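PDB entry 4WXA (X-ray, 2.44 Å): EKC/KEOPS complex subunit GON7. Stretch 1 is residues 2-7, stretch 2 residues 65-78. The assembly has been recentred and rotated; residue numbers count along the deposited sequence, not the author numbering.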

# COMPACT_ATOMS: atom_id res chain seq x y z
N LYS D 2 -11.06 -7.95 -15.54
CA LYS D 2 -9.64 -7.91 -15.10
C LYS D 2 -9.56 -7.93 -13.58
O LYS D 2 -10.48 -7.53 -12.91
CB LYS D 2 -8.94 -6.66 -15.67
CG LYS D 2 -8.54 -6.78 -17.14
CD LYS D 2 -7.34 -7.72 -17.30
CE LYS D 2 -7.19 -8.24 -18.72
NZ LYS D 2 -7.17 -7.10 -19.68
N LEU D 3 -8.47 -8.40 -13.02
CA LEU D 3 -8.33 -8.46 -11.59
C LEU D 3 -7.65 -7.20 -11.06
O LEU D 3 -6.94 -6.51 -11.78
CB LEU D 3 -7.47 -9.64 -11.20
CG LEU D 3 -7.75 -10.99 -11.84
CD1 LEU D 3 -6.54 -11.91 -11.68
CD2 LEU D 3 -8.98 -11.58 -11.18
N PRO D 4 -7.85 -6.90 -9.79
CA PRO D 4 -7.01 -5.89 -9.24
C PRO D 4 -5.56 -6.35 -9.22
O PRO D 4 -5.36 -7.50 -8.99
CB PRO D 4 -7.54 -5.73 -7.82
CG PRO D 4 -8.15 -7.03 -7.50
CD PRO D 4 -8.69 -7.56 -8.78
N VAL D 5 -4.59 -5.45 -9.45
CA VAL D 5 -3.17 -5.81 -9.37
C VAL D 5 -2.33 -4.76 -8.63
O VAL D 5 -2.78 -3.66 -8.33
CB VAL D 5 -2.54 -6.01 -10.78
CG1 VAL D 5 -3.24 -7.14 -11.55
CG2 VAL D 5 -2.54 -4.67 -11.53
N ALA D 6 -1.08 -5.14 -8.36
CA ALA D 6 -0.15 -4.23 -7.78
C ALA D 6 1.27 -4.50 -8.24
O ALA D 6 1.62 -5.64 -8.52
CB ALA D 6 -0.23 -4.34 -6.30
N GLN D 7 2.06 -3.43 -8.32
CA GLN D 7 3.47 -3.56 -8.66
C GLN D 7 4.30 -2.75 -7.60
O GLN D 7 3.96 -1.61 -7.24
CB GLN D 7 3.65 -3.04 -10.08
CG GLN D 7 5.07 -2.93 -10.61
CD GLN D 7 5.71 -4.27 -10.88
OE1 GLN D 7 5.06 -5.22 -11.36
NE2 GLN D 7 6.99 -4.35 -10.58
N THR D 65 -21.28 -11.44 -6.00
CA THR D 65 -21.37 -10.43 -7.08
C THR D 65 -19.98 -10.03 -7.58
O THR D 65 -18.97 -10.27 -6.91
CB THR D 65 -22.08 -9.18 -6.60
OG1 THR D 65 -21.40 -8.65 -5.47
CG2 THR D 65 -23.47 -9.49 -6.20
N TYR D 66 -19.93 -9.46 -8.78
CA TYR D 66 -18.72 -8.85 -9.33
C TYR D 66 -17.96 -7.99 -8.28
O TYR D 66 -16.74 -8.16 -8.08
CB TYR D 66 -19.04 -7.94 -10.55
CG TYR D 66 -17.81 -7.25 -11.12
CD1 TYR D 66 -17.25 -6.12 -10.51
CD2 TYR D 66 -17.13 -7.80 -12.23
CE1 TYR D 66 -16.07 -5.55 -10.97
CE2 TYR D 66 -15.94 -7.23 -12.70
CZ TYR D 66 -15.43 -6.10 -12.06
OH TYR D 66 -14.29 -5.53 -12.53
N LEU D 67 -18.67 -7.02 -7.68
CA LEU D 67 -18.07 -6.17 -6.68
C LEU D 67 -17.72 -6.91 -5.38
O LEU D 67 -16.80 -6.50 -4.65
CB LEU D 67 -18.97 -4.97 -6.35
CG LEU D 67 -19.20 -3.90 -7.42
CD1 LEU D 67 -20.41 -3.03 -7.10
CD2 LEU D 67 -18.02 -3.03 -7.54
N GLY D 68 -18.50 -7.95 -5.06
CA GLY D 68 -18.25 -8.77 -3.91
C GLY D 68 -16.96 -9.53 -4.08
O GLY D 68 -16.08 -9.50 -3.22
N GLN D 69 -16.84 -10.19 -5.22
CA GLN D 69 -15.58 -10.81 -5.59
C GLN D 69 -14.48 -9.76 -5.54
O GLN D 69 -13.44 -10.00 -4.93
CB GLN D 69 -15.65 -11.49 -6.96
CG GLN D 69 -15.93 -13.00 -6.90
CD GLN D 69 -15.77 -13.71 -8.25
N LEU D 70 -14.70 -8.61 -6.15
CA LEU D 70 -13.67 -7.58 -6.20
C LEU D 70 -13.11 -7.33 -4.82
O LEU D 70 -11.89 -7.28 -4.65
CB LEU D 70 -14.20 -6.26 -6.77
CG LEU D 70 -13.25 -5.04 -6.75
CD1 LEU D 70 -11.91 -5.39 -7.38
CD2 LEU D 70 -13.85 -3.86 -7.47
N ARG D 71 -14.00 -7.22 -3.85
CA ARG D 71 -13.63 -6.92 -2.48
C ARG D 71 -12.82 -8.08 -1.83
O ARG D 71 -11.92 -7.82 -1.04
CB ARG D 71 -14.87 -6.61 -1.64
CG ARG D 71 -14.60 -6.26 -0.18
CD ARG D 71 -15.75 -5.50 0.48
NE ARG D 71 -16.85 -6.37 0.92
N THR D 72 -13.13 -9.33 -2.14
CA THR D 72 -12.37 -10.41 -1.57
C THR D 72 -11.01 -10.39 -2.23
O THR D 72 -9.98 -10.49 -1.53
CB THR D 72 -13.05 -11.78 -1.65
OG1 THR D 72 -13.45 -12.08 -2.99
CG2 THR D 72 -14.26 -11.80 -0.74
N GLN D 73 -10.98 -10.18 -3.54
CA GLN D 73 -9.70 -10.12 -4.20
C GLN D 73 -8.81 -9.04 -3.58
O GLN D 73 -7.59 -9.22 -3.44
CB GLN D 73 -9.85 -9.87 -5.68
CG GLN D 73 -10.34 -11.05 -6.47
CD GLN D 73 -10.98 -10.62 -7.79
OE1 GLN D 73 -11.34 -9.45 -7.97
NE2 GLN D 73 -11.10 -11.56 -8.70
N LEU D 74 -9.40 -7.91 -3.20
CA LEU D 74 -8.59 -6.85 -2.61
C LEU D 74 -8.11 -7.27 -1.26
O LEU D 74 -7.06 -6.84 -0.83
CB LEU D 74 -9.39 -5.58 -2.41
CG LEU D 74 -9.67 -4.76 -3.65
CD1 LEU D 74 -10.58 -3.60 -3.27
CD2 LEU D 74 -8.36 -4.30 -4.26
N THR D 75 -8.90 -8.06 -0.56
CA THR D 75 -8.47 -8.54 0.74
C THR D 75 -7.25 -9.48 0.62
O THR D 75 -6.33 -9.43 1.42
CB THR D 75 -9.63 -9.21 1.49
OG1 THR D 75 -10.60 -8.21 1.86
CG2 THR D 75 -9.10 -9.91 2.77
N GLY D 76 -7.25 -10.30 -0.41
CA GLY D 76 -6.16 -11.20 -0.72
C GLY D 76 -4.92 -10.47 -1.18
O GLY D 76 -3.79 -10.88 -0.88
N LEU D 77 -5.11 -9.39 -1.92
CA LEU D 77 -3.97 -8.62 -2.40
C LEU D 77 -3.28 -7.94 -1.20
O LEU D 77 -2.08 -7.86 -1.11
CB LEU D 77 -4.46 -7.60 -3.44
CG LEU D 77 -3.52 -7.03 -4.48
CD1 LEU D 77 -2.88 -8.18 -5.26
CD2 LEU D 77 -4.30 -6.09 -5.41
N GLN D 78 -4.10 -7.42 -0.31
CA GLN D 78 -3.67 -6.74 0.89
C GLN D 78 -2.86 -7.65 1.78
O GLN D 78 -1.98 -7.20 2.49
CB GLN D 78 -4.92 -6.29 1.66
CG GLN D 78 -4.67 -5.53 2.94
CD GLN D 78 -5.96 -5.11 3.60
OE1 GLN D 78 -6.94 -5.84 3.57
NE2 GLN D 78 -5.98 -3.94 4.19

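A proline set against a helix is a compact way of docking an extended segment by apolar packing, and this subunit of the EKC/KEOPS complex offers a clear example. No hydrogen bond joins the two stretches; the 319 Å² they bury together comes from van der Waals packing, with Pro4 the most heavily covered residue, at 93 Å².

The helix is first secured at its own N-terminus. Thr65 occupies the N-cap position, where its OG1 accepts from Gly68 N at 3.0 Å and so satisfies an amide that has no earlier turn to bond to. Gly68 suits this site, since a CB there would come within 2.9 Å of Thr65 OG1. Tyr66 begins the helix and makes a marginal approach to the other stretch: its CA-to-CB bond points sideways, but the long t rotamer carries the ring nearer, leaving OH 4.3 Å from Lys2 O.

One turn later, Leu70 opens the apolar contact proper. Its CA-to-CB bond also points sideways, yet its branched end comes nearer, and CD1 lies 4.1 Å from Pro4 CG. Arg71, by contrast, points away, and Thr72 stays out of reach, its OG1 donating instead to Gln69 O at 2.8 Å within the helix.

Gln73 points toward the other stretch and is the polar member of the contact. Its m, t side chain lays the amide beside the CD edge of Pro4, with OE1 3.4 Å from Pro4 CD and NE2 3.3 Å from Leu3 CD2. Both contacts are with carbon. Gln73 is partly exposed, a setting that tolerates a polar amide, while its long chain reaches the two apolar groups.

Leu74, again sideways at CA-to-CB, adds a further apolar contact through its branched end, its CD2 reaching to 3.9 Å from Pro4 CB; the CA atoms of Leu74 and Pro4 are 6.9 Å apart. Thr75 and Gly76 lie out of reach.

Leu77 completes the surface. It points toward the other stretch, and its CD2 approaches both side chain and backbone, 4.1 Å from Pro4 CB and 4.0 Å from Pro4 O. The same methyl lies 4.0 Å from Val5 C, following the chain into the strand, where Val5 directs its own side chain away and Ala6 turns a small, buried one toward the helix. Gln78 makes no contact here.

The principle is thus one of apolar packing without hydrogen bonds between the stretches. Leu70, Leu74 and Leu77, all buried, recur at helical spacing, and the compact, C-gamma endo ring of Pro4, itself buried and apolar, packs against all three.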